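PDB 4KTB: NUDIX hydrolase from Jonesia denitrificans, which is of uncharacterised function but, as a member of the NUDIX clan, possibly hydrolyses dinucleoside polyphosphates such as diadenosine tetraphosphate. Local coordinates for residues R91-D96 and A101-P106. Numbering follows the deposited sequence.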
loop_
_atom_site.group_PDB
_atom_site.type_symbol
_atom_site.label_atom_id
_atom_site.label_comp_id
_atom_site.label_asym_id
_atom_site.label_seq_id
_atom_site.Cartn_x
_atom_site.Cartn_y
_atom_site.Cartn_z
ATOM N N ARG A 91 22.475 -1.082 0.740
ATOM C CA ARG A 91 23.704 -0.568 0.161
ATOM C C ARG A 91 23.701 0.948 0.061
ATOM O O ARG A 91 24.710 1.591 0.298
ATOM C CB ARG A 91 23.910 -1.183 -1.220
ATOM C CG ARG A 91 25.171 -0.745 -1.898
ATOM C CD ARG A 91 25.448 -1.582 -3.133
ATOM N NE ARG A 91 24.371 -1.477 -4.110
ATOM C CZ ARG A 91 24.282 -0.510 -5.012
ATOM N NH1 ARG A 91 25.207 0.441 -5.051
ATOM N NH2 ARG A 91 23.269 -0.500 -5.866
ATOM N N HIS A 92 22.563 1.530 -0.282
ATOM C CA HIS A 92 22.530 2.970 -0.534
ATOM C C HIS A 92 22.472 3.731 0.771
ATOM O O HIS A 92 22.982 4.842 0.877
ATOM C CB HIS A 92 21.385 3.357 -1.491
ATOM C CG HIS A 92 21.674 3.034 -2.925
ATOM N ND1 HIS A 92 22.605 3.727 -3.668
ATOM C CD2 HIS A 92 21.178 2.074 -3.746
ATOM C CE1 HIS A 92 22.669 3.213 -4.885
ATOM N NE2 HIS A 92 21.813 2.209 -4.958
ATOM N N ILE A 93 21.869 3.111 1.777
ATOM C CA ILE A 93 21.835 3.708 3.104
ATOM C C ILE A 93 23.233 3.765 3.720
ATOM O O ILE A 93 23.648 4.795 4.255
ATOM C CB ILE A 93 20.875 2.943 4.032
ATOM C CG1 ILE A 93 19.434 3.108 3.558
ATOM C CG2 ILE A 93 20.984 3.437 5.464
ATOM C CD1 ILE A 93 18.810 4.439 3.955
ATOM N N GLU A 94 23.958 2.657 3.645
ATOM C CA GLU A 94 25.321 2.610 4.150
ATOM C C GLU A 94 26.179 3.633 3.411
ATOM O O GLU A 94 26.924 4.390 4.021
ATOM C CB GLU A 94 25.878 1.203 3.942
ATOM C CG GLU A 94 27.018 0.839 4.843
ATOM C CD GLU A 94 28.358 1.181 4.246
ATOM O OE1 GLU A 94 28.424 1.383 3.017
ATOM O OE2 GLU A 94 29.354 1.242 5.002
ATOM N N LYS A 95 26.037 3.655 2.089
ATOM C CA LYS A 95 26.806 4.530 1.203
ATOM C C LYS A 95 26.664 6.021 1.499
ATOM O O LYS A 95 27.633 6.768 1.389
ATOM C CB LYS A 95 26.424 4.253 -0.258
ATOM C CG LYS A 95 27.039 5.192 -1.277
ATOM C CD LYS A 95 26.776 4.693 -2.690
ATOM C CE LYS A 95 27.144 5.747 -3.710
ATOM N NZ LYS A 95 26.474 7.029 -3.370
ATOM N N ASP A 96 25.466 6.462 1.871
ATOM C CA ASP A 96 25.220 7.893 2.094
ATOM C C ASP A 96 25.311 8.309 3.573
ATOM O O ASP A 96 25.631 9.456 3.881
ATOM C CB ASP A 96 23.846 8.301 1.514
ATOM C CG ASP A 96 23.912 8.721 0.046
ATOM O OD1 ASP A 96 24.902 9.361 -0.358
ATOM O OD2 ASP A 96 22.965 8.419 -0.709
ATOM N N ALA A 101 24.101 3.423 10.496
ATOM C CA ALA A 101 22.835 4.159 10.476
ATOM C C ALA A 101 21.685 3.317 11.015
ATOM O O ALA A 101 20.680 3.844 11.479
ATOM C CB ALA A 101 22.523 4.634 9.072
ATOM N N LEU A 102 21.852 2.003 10.940
ATOM C CA LEU A 102 20.845 1.052 11.404
ATOM C C LEU A 102 19.465 1.315 10.818
ATOM O O LEU A 102 18.516 1.594 11.551
ATOM C CB LEU A 102 20.733 1.076 12.929
ATOM C CG LEU A 102 21.981 0.825 13.767
ATOM C CD1 LEU A 102 21.643 0.897 15.257
ATOM C CD2 LEU A 102 22.581 -0.523 13.407
ATOM N N PRO A 103 19.346 1.218 9.493
ATOM C CA PRO A 103 18.034 1.422 8.883
ATOM C C PRO A 103 17.081 0.279 9.239
ATOM O O PRO A 103 17.530 -0.853 9.465
ATOM C CB PRO A 103 18.350 1.366 7.389
ATOM C CG PRO A 103 19.616 0.530 7.296
ATOM C CD PRO A 103 20.397 0.959 8.492
ATOM N N SER A 104 15.785 0.574 9.292
ATOM C CA SER A 104 14.776 -0.475 9.320
ATOM C C SER A 104 14.217 -0.682 7.916
ATOM O O SER A 104 13.283 0.003 7.504
ATOM C CB SER A 104 13.652 -0.124 10.282
ATOM O OG SER A 104 14.125 -0.116 11.612
ATOM N N ILE A 105 14.813 -1.610 7.177
ATOM C CA ILE A 105 14.316 -1.945 5.849
ATOM C C ILE A 105 12.937 -2.582 5.991
ATOM O O ILE A 105 12.758 -3.488 6.790
ATOM C CB ILE A 105 15.266 -2.906 5.123
ATOM C CG1 ILE A 105 16.707 -2.398 5.216
ATOM C CG2 ILE A 105 14.862 -3.074 3.654
ATOM C CD1 ILE A 105 16.967 -1.073 4.476
ATOM N N PRO A 106 11.955 -2.099 5.216
ATOM C CA PRO A 106 10.607 -2.634 5.398
ATOM C C PRO A 106 10.585 -4.099 5.029
ATOM O O PRO A 106 11.275 -4.518 4.098
ATOM C CB PRO A 106 9.762 -1.843 4.389
ATOM C CG PRO A 106 10.609 -0.722 3.923
ATOM C CD PRO A 106 12.026 -1.161 4.087
#
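One methyl group, CG2 of Ile93, carries the contact between the helical turn 91-96 and the irregular segment 101-106. It comes down obliquely over the CB-CG-CD side of the Pro103 ring, from above the ring plane, and is closest where CG2 lies 3.7 Å from Pro103 CG. The methyl of Ala101 adds a looser touch, its CB standing 4.1 Å from Ile93 CG2. Within Ile93, CG1 lies beside the backbone N (chi1 -67°), anti to the carbonyl carbon, and carries CD1 off in another direction, which leaves CG2 anti to the N and turned to the proline. The isoleucine and proline side chains run past each other in opposite senses. No hydrogen bond crosses between the segments, so the contact is purely apolar.

Beta-branched Ile93 presents a methyl close to the helix, the compact, conformationally restricted proline ring offers a hydrocarbon surface, and the small Ala101 probably allows the returning chain to pass close to the helix. Ile93 also packs on Ala44 of strand 39-49, while Pro103 touches Val140 of strand 133-141, which lies parallel to that strand in the sheet. Ile105 extends the apolar seam along helix 85-97 by packing on Leu89 and Val90. The flanking His92 instead hydrogen-bonds the carbonyl of Arg78 through NE2.

The returning loop thus packs lightly against helix 85-97 on its way to strand 113-118, an arrangement of helix packed on a mixed beta-sheet consistent with the alpha/beta/alpha sandwich of the NUDIX fold.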